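Local coordinates for protein ornithine carbamoyltransferase (Giardia intestinalis, PDB 3GRF) that probably catalyses the reversible transfer of a carbamoyl group between carbamoyl phosphate and ornithine, giving citrulline, in arginine degradation, at residues Lys53-Leu56 against Arg57-Val60; Thr93-Val96 against Phe97-Val101; Met114-Met117 against Ala118-Ser122. All coordinates share one frame; numbering follows the deposited sequence.

Contact 1 of 3, residues Lys53-Leu56 against Arg57-Val60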
loop_
_atom_site.group_PDB
_atom_site.type_symbol
_atom_site.label_atom_id
_atom_site.label_comp_id
_atom_site.label_asym_id
_atom_site.label_seq_id
_atom_site.Cartn_x
_atom_site.Cartn_y
_atom_site.Cartn_z
ATOM N N LYS A 53 -0.717 4.966 -14.410
ATOM C CA LYS A 53 -0.869 6.385 -14.103
ATOM C C LYS A 53 -1.943 6.493 -13.011
ATOM O O LYS A 53 -2.990 5.838 -13.072
ATOM C CB LYS A 53 -1.188 7.181 -15.386
ATOM C CG LYS A 53 -2.220 8.272 -15.215
ATOM C CD LYS A 53 -2.229 9.237 -16.387
ATOM C CE LYS A 53 -3.222 10.365 -16.161
ATOM N NZ LYS A 53 -3.535 10.550 -14.719
ATOM N N PRO A 54 -1.653 7.368 -11.997
ATOM C CA PRO A 54 -2.560 7.567 -10.860
ATOM C C PRO A 54 -3.944 8.089 -11.257
ATOM O O PRO A 54 -4.092 8.904 -12.168
ATOM C CB PRO A 54 -1.884 8.655 -9.993
ATOM C CG PRO A 54 -0.438 8.569 -10.302
ATOM C CD PRO A 54 -0.302 7.560 -11.413
ATOM N N SER A 55 -4.947 7.578 -10.523
ATOM C CA SER A 55 -6.252 8.193 -10.538
ATOM C C SER A 55 -6.684 8.047 -9.115
ATOM O O SER A 55 -6.909 6.927 -8.643
ATOM C CB SER A 55 -7.247 7.441 -11.435
ATOM O OG SER A 55 -8.611 7.796 -11.139
ATOM N N LEU A 56 -6.798 9.181 -8.445
ATOM C CA LEU A 56 -7.222 9.229 -7.075
ATOM C C LEU A 56 -8.529 8.494 -6.954
ATOM O O LEU A 56 -8.659 7.625 -6.115
ATOM C CB LEU A 56 -7.402 10.686 -6.632
ATOM C CG LEU A 56 -7.789 10.819 -5.154
ATOM C CD1 LEU A 56 -6.740 11.596 -4.398
ATOM C CD2 LEU A 56 -9.146 11.449 -5.050
ATOM N N ARG A 57 -9.500 8.861 -7.794
ATOM C CA ARG A 57 -10.830 8.240 -7.818
ATOM C C ARG A 57 -10.756 6.733 -7.919
ATOM O O ARG A 57 -11.402 6.023 -7.156
ATOM C CB ARG A 57 -11.660 8.737 -9.004
ATOM C CG ARG A 57 -12.603 9.872 -8.692
ATOM C CD ARG A 57 -12.785 10.662 -9.986
ATOM N NE ARG A 57 -12.183 11.972 -9.867
ATOM C CZ ARG A 57 -10.876 12.238 -9.931
ATOM N NH1 ARG A 57 -9.973 11.280 -10.109
ATOM N NH2 ARG A 57 -10.467 13.489 -9.791
ATOM N N THR A 58 -9.981 6.250 -8.892
ATOM C CA THR A 58 -9.959 4.813 -9.160
ATOM C C THR A 58 -9.240 4.119 -8.007
ATOM O O THR A 58 -9.754 3.163 -7.449
ATOM C CB THR A 58 -9.395 4.478 -10.567
ATOM O OG1 THR A 58 -10.252 5.072 -11.552
ATOM C CG2 THR A 58 -9.339 2.972 -10.822
ATOM N N ARG A 59 -8.084 4.633 -7.617
ATOM C CA ARG A 59 -7.312 4.007 -6.575
ATOM C C ARG A 59 -8.016 3.993 -5.225
ATOM O O ARG A 59 -8.022 2.970 -4.532
ATOM C CB ARG A 59 -5.968 4.690 -6.407
ATOM C CG ARG A 59 -4.904 3.704 -6.013
ATOM C CD ARG A 59 -4.486 3.885 -4.586
ATOM N NE ARG A 59 -3.310 4.718 -4.570
ATOM C CZ ARG A 59 -2.304 4.608 -3.713
ATOM N NH1 ARG A 59 -2.288 3.673 -2.768
ATOM N NH2 ARG A 59 -1.303 5.463 -3.828
ATOM N N VAL A 60 -8.597 5.116 -4.831
ATOM C CA VAL A 60 -9.192 5.180 -3.481
ATOM C C VAL A 60 -10.435 4.312 -3.442
ATOM O O VAL A 60 -10.742 3.700 -2.411
ATOM C CB VAL A 60 -9.522 6.660 -3.051
ATOM C CG1 VAL A 60 -10.585 6.744 -1.947
ATOM C CG2 VAL A 60 -8.274 7.398 -2.621
#

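Contact 2 of 3, residues Thr93-Val96 against Phe97-Val101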
loop_
_atom_site.group_PDB
_atom_site.type_symbol
_atom_site.label_atom_id
_atom_site.label_comp_id
_atom_site.label_asym_id
_atom_site.label_seq_id
_atom_site.Cartn_x
_atom_site.Cartn_y
_atom_site.Cartn_z
ATOM N N THR A 93 3.807 -12.831 -16.132
ATOM C CA THR A 93 3.290 -12.023 -15.040
ATOM C C THR A 93 1.862 -12.498 -14.704
ATOM O O THR A 93 1.578 -12.879 -13.560
ATOM C CB THR A 93 3.376 -10.513 -15.378
ATOM O OG1 THR A 93 4.746 -10.157 -15.579
ATOM C CG2 THR A 93 2.827 -9.677 -14.259
ATOM N N ALA A 94 0.986 -12.534 -15.719
ATOM C CA ALA A 94 -0.407 -12.907 -15.503
ATOM C C ALA A 94 -0.551 -14.347 -15.002
ATOM O O ALA A 94 -1.351 -14.619 -14.130
ATOM C CB ALA A 94 -1.231 -12.669 -16.762
ATOM N N GLU A 95 0.222 -15.271 -15.580
ATOM C CA GLU A 95 0.238 -16.678 -15.153
ATOM C C GLU A 95 0.617 -16.775 -13.694
ATOM O O GLU A 95 0.073 -17.570 -12.946
ATOM C CB GLU A 95 1.205 -17.525 -16.002
ATOM C CG GLU A 95 0.691 -17.908 -17.410
ATOM C CD GLU A 95 -0.352 -19.035 -17.432
ATOM O OE1 GLU A 95 -0.710 -19.502 -18.541
ATOM O OE2 GLU A 95 -0.827 -19.474 -16.382
ATOM N N VAL A 96 1.530 -15.913 -13.286
ATOM C CA VAL A 96 2.040 -15.958 -11.928
ATOM C C VAL A 96 1.095 -15.280 -10.932
ATOM O O VAL A 96 0.919 -15.793 -9.841
ATOM C CB VAL A 96 3.447 -15.359 -11.882
ATOM C CG1 VAL A 96 3.842 -14.999 -10.475
ATOM C CG2 VAL A 96 4.457 -16.333 -12.578
ATOM N N PHE A 97 0.503 -14.128 -11.277
ATOM C CA PHE A 97 -0.405 -13.487 -10.299
ATOM C C PHE A 97 -1.729 -14.221 -10.116
ATOM O O PHE A 97 -2.323 -14.138 -9.060
ATOM C CB PHE A 97 -0.540 -11.932 -10.399
ATOM C CG PHE A 97 -1.183 -11.377 -11.692
ATOM C CD1 PHE A 97 -0.434 -10.526 -12.535
ATOM C CD2 PHE A 97 -2.517 -11.624 -12.019
ATOM C CE1 PHE A 97 -1.010 -9.951 -13.688
ATOM C CE2 PHE A 97 -3.109 -11.068 -13.169
ATOM C CZ PHE A 97 -2.359 -10.230 -13.999
ATOM N N SER A 98 -2.132 -14.981 -11.142
ATOM C CA SER A 98 -3.362 -15.766 -11.137
ATOM C C SER A 98 -3.273 -16.987 -10.239
ATOM O O SER A 98 -4.278 -17.623 -9.977
ATOM C CB SER A 98 -3.743 -16.233 -12.534
ATOM O OG SER A 98 -3.673 -15.186 -13.469
ATOM N N ARG A 99 -2.088 -17.310 -9.761
ATOM C CA ARG A 99 -1.950 -18.384 -8.779
ATOM C C ARG A 99 -1.687 -17.821 -7.383
ATOM O O ARG A 99 -1.284 -18.567 -6.494
ATOM C CB ARG A 99 -0.782 -19.247 -9.192
ATOM C CG ARG A 99 -1.023 -20.094 -10.398
ATOM C CD ARG A 99 0.329 -20.625 -10.847
ATOM N NE ARG A 99 0.271 -21.682 -11.876
ATOM C CZ ARG A 99 -0.080 -21.475 -13.146
ATOM N NH1 ARG A 99 -0.420 -20.263 -13.569
ATOM N NH2 ARG A 99 -0.068 -22.477 -13.997
ATOM N N MET A 100 -1.826 -16.492 -7.217
ATOM C CA MET A 100 -1.628 -15.820 -5.904
ATOM C C MET A 100 -2.840 -14.995 -5.490
ATOM O O MET A 100 -3.388 -15.226 -4.406
ATOM C CB MET A 100 -0.355 -14.954 -5.858
ATOM C CG MET A 100 0.990 -15.746 -5.785
ATOM S SD MET A 100 2.397 -14.621 -5.788
ATOM C CE MET A 100 3.725 -15.676 -6.286
ATOM N N VAL A 101 -3.256 -14.056 -6.371
ATOM C CA VAL A 101 -4.358 -13.135 -6.086
ATOM C C VAL A 101 -5.689 -13.725 -6.576
ATOM O O VAL A 101 -5.717 -14.740 -7.294
ATOM C CB VAL A 101 -4.069 -11.717 -6.628
ATOM C CG1 VAL A 101 -2.732 -11.235 -6.046
ATOM C CG2 VAL A 101 -4.031 -11.720 -8.189
#

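Contact 3 of 3, residues Met114-Met117 against Ala118-Ser122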
loop_
_atom_site.group_PDB
_atom_site.type_symbol
_atom_site.label_atom_id
_atom_site.label_comp_id
_atom_site.label_asym_id
_atom_site.label_seq_id
_atom_site.Cartn_x
_atom_site.Cartn_y
_atom_site.Cartn_z
ATOM N N MET A 114 -4.013 -4.391 -21.999
ATOM C CA MET A 114 -5.108 -4.863 -21.161
ATOM C C MET A 114 -5.631 -6.214 -21.611
ATOM O O MET A 114 -5.892 -7.104 -20.774
ATOM C CB MET A 114 -6.236 -3.818 -21.143
ATOM C CG MET A 114 -7.361 -4.140 -20.178
ATOM S SD MET A 114 -6.795 -3.972 -18.486
ATOM C CE MET A 114 -7.301 -5.529 -17.771
ATOM N N ARG A 115 -5.816 -6.349 -22.922
ATOM C CA ARG A 115 -6.243 -7.595 -23.570
ATOM C C ARG A 115 -5.218 -8.702 -23.493
ATOM O O ARG A 115 -5.584 -9.863 -23.327
ATOM C CB ARG A 115 -6.520 -7.366 -25.050
ATOM C CG ARG A 115 -7.969 -7.064 -25.365
ATOM C CD ARG A 115 -8.016 -6.117 -26.551
ATOM N NE ARG A 115 -9.349 -5.570 -26.807
ATOM C CZ ARG A 115 -9.658 -4.820 -27.863
ATOM N NH1 ARG A 115 -8.731 -4.524 -28.768
ATOM N NH2 ARG A 115 -10.900 -4.361 -28.016
ATOM N N GLU A 116 -3.947 -8.334 -23.675
ATOM C CA GLU A 116 -2.807 -9.230 -23.537
ATOM C C GLU A 116 -2.775 -9.827 -22.123
ATOM O O GLU A 116 -2.773 -11.060 -21.947
ATOM C CB GLU A 116 -1.542 -8.428 -23.945
ATOM C CG GLU A 116 -0.112 -8.947 -23.635
ATOM C CD GLU A 116 0.198 -10.347 -24.125
ATOM O OE1 GLU A 116 1.355 -10.582 -24.526
ATOM O OE2 GLU A 116 -0.685 -11.226 -24.069
ATOM N N MET A 117 -2.833 -8.958 -21.112
ATOM C CA MET A 117 -2.823 -9.398 -19.715
ATOM C C MET A 117 -3.986 -10.320 -19.419
ATOM O O MET A 117 -3.798 -11.435 -18.930
ATOM C CB MET A 117 -2.890 -8.204 -18.771
ATOM C CG MET A 117 -2.773 -8.608 -17.312
ATOM S SD MET A 117 -3.219 -7.244 -16.200
ATOM C CE MET A 117 -1.694 -6.313 -16.314
ATOM N N ALA A 118 -5.194 -9.843 -19.706
ATOM C CA ALA A 118 -6.388 -10.658 -19.563
ATOM C C ALA A 118 -6.270 -12.005 -20.319
ATOM O O ALA A 118 -6.684 -13.040 -19.806
ATOM C CB ALA A 118 -7.632 -9.867 -20.018
ATOM N N GLN A 119 -5.707 -11.997 -21.529
ATOM C CA GLN A 119 -5.581 -13.229 -22.341
ATOM C C GLN A 119 -5.042 -14.379 -21.499
ATOM O O GLN A 119 -5.627 -15.476 -21.466
ATOM C CB GLN A 119 -4.638 -12.980 -23.523
ATOM C CG GLN A 119 -4.927 -13.721 -24.820
ATOM C CD GLN A 119 -4.536 -12.866 -26.032
ATOM O OE1 GLN A 119 -5.301 -11.988 -26.473
ATOM N NE2 GLN A 119 -3.326 -13.097 -26.555
ATOM N N HIS A 120 -3.949 -14.112 -20.780
ATOM C CA HIS A 120 -3.212 -15.190 -20.080
ATOM C C HIS A 120 -3.592 -15.338 -18.622
ATOM O O HIS A 120 -3.172 -16.277 -17.975
ATOM C CB HIS A 120 -1.713 -14.948 -20.146
ATOM C CG HIS A 120 -1.212 -14.718 -21.526
ATOM N ND1 HIS A 120 -0.976 -15.743 -22.410
ATOM C CD2 HIS A 120 -0.906 -13.574 -22.177
ATOM C CE1 HIS A 120 -0.538 -15.239 -23.550
ATOM N NE2 HIS A 120 -0.486 -13.925 -23.437
ATOM N N ALA A 121 -4.354 -14.375 -18.116
ATOM C CA ALA A 121 -4.786 -14.364 -16.738
ATOM C C ALA A 121 -5.875 -15.401 -16.529
ATOM O O ALA A 121 -6.711 -15.648 -17.388
ATOM C CB ALA A 121 -5.255 -12.983 -16.349
ATOM N N SER A 122 -5.825 -16.036 -15.374
ATOM C CA SER A 122 -6.769 -17.064 -14.975
ATOM C C SER A 122 -7.580 -16.653 -13.713
ATOM O O SER A 122 -8.273 -17.479 -13.129
ATOM C CB SER A 122 -5.999 -18.352 -14.703
ATOM O OG SER A 122 -6.893 -19.421 -14.410
#

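Contact 1 of 3, residues Lys53-Leu56 against Arg57-Val60
S55 and T58 meet where a helix starts: the serine hydroxyl oxygen OG accepts from T58 N at 3.1 Å along a fairly straight N-H (159°). S55 is thus the N-cap, supplying a side-chain acceptor to an amide of the first turn. A chi1 of 162° sets OG beside the S55 carbonyl carbon, within bonding distance of T58 N. Its other neighbours are the side of T58, with CB 3.5 Å from S55 OG, and R57. The arginine chain bends at chi3 (-112°), bringing NH1 within 3.9 Å of S55 OG; the serine oxygen lies at the edge of the guanidinium, in its plane, near but at more than bonding distance.

Main-chain bonds continue the turn. R59 N donates to S55 O at 2.8 Å, so that S55 offers both hydroxyl and carbonyl to the opening turn, and V60 N donates to L56 O, also at 2.8 Å. On another flank of the helix L56 CG and V60 CG2 are in loose apolar contact at 4.3 Å, and the side chains of L56 and V60 pack on Y76 and M100, respectively, of the second subunit.

A further shell positions the polar ends. T58 OG1 is hydrogen-bonded to R310, while the R59 guanidinium makes a salt bridge with E63, a cation-pi contact with Y75 and a second salt bridge to E77 of the second subunit. The sequence S55-L56-R57-T58-R59 at the N-terminus of a helix is the Ser-X-Arg-Thr-Arg signature of transcarbamoylases, which in relatives forms the phosphate-binding part of the carbamoyl phosphate site.

Contact 2 of 3, residues Thr93-Val96 against Phe97-Val101
F97 lays one face of its ring over the backbone of A94, whose CA is 3.6 Å from the ring centroid and 17° off the normal, a CH-pi contact. The ring gets there because CG stands between the backbone nitrogen and the carbonyl carbon of F97 (chi1 65°), folding it back along the helix. The T93 methyl CG2 lies 3.8 Å from F97 CD1, the two side chains running at an oblique angle, and A94 CB touches F97 CZ.

As the helix ends, A94 O receives S98 N at 3.1 Å; the serine OG is placed so near the same oxygen that its bond length is doubtful. R99, extended from CG to NE, reaches back to E95 and spends NH1 twice. One bond runs to E95 OE2 at 2.9 Å, nearly in the guanidinium plane but on the anti side of the carboxylate; the other meets E95 O at 2.8 Å from above the carbonyl plane. R99 NE is salt-bridged to D305 of the third subunit. One guanidinium therefore joins a carboxylate, a carbonyl at the helix C-terminus and a neighbouring subunit, and its positive charge probably suits the negative end of the helix dipole.

Contact 3 of 3, residues Met114-Met117 against Ala118-Ser122
The imidazole of H120 is met at its edge, near the ring plane, by the carboxylate of E116, while CB of Q119 sits 4.0 Å above one face, displaced toward the rim. The carboxylate and ring planes are 54° apart. NE2 of H120 donates to E116 OE2 at 2.8 Å, but the N-H points well aside of the oxygen (121°), making the bond weak. H120 CD2 also lies close, 3.0 Å from E116 OE2, so the oxygen looks onto the NE2-CD2 side of the ring. A bend at chi2 of E116 (54°) swings the carboxylate along the helix surface to its i+4 partner; its negative charge may favour a protonated imidazole.

Helix 111-120 is the crossover of a beta-alpha-beta unit between parallel strands 103-107 and 125-127. M114 packs on both strands; M117 packs on C104 and A106 of the first and also reaches helix 90-97 at V90 and F97. E116 touches the same helix at V90, and H120 does so at Q91.

The backbone bonds weaken toward the end of the helix. A118 N donates to M114 O at 3.0 Å and Q119 N to R115 O at 2.8 Å, whereas H120 N is shared weakly between E116 O at 3.5 Å and M117 O at 3.3 Å. A121 N still reaches M117 O, weakly, just where A121 leaves helical backbone angles.

Overall arrangement
All three contacts are local helix contacts in the carbamoyl phosphate-binding domain, met in series along the chain. Contact 1 opens a helix, while contacts 2 and 3 lie at helix ends. Contacts 2 and 3 have centres about 11 Å apart and touch: S98 OG probably hydrogen-bonds S122 N at 3.0 Å, and F97 CZ packs on M117 CG at 3.7 Å. Contact 1 stands apart, its nearest atoms about 15 Å from contact 2 and about 11 Å from contact 3. It carries the family signature that in relatives binds phosphate. Separately, the R59 side chain is about 8 Å from a bound nickel ion. Contacts 1 and 2 face neighbouring subunits, the second and third.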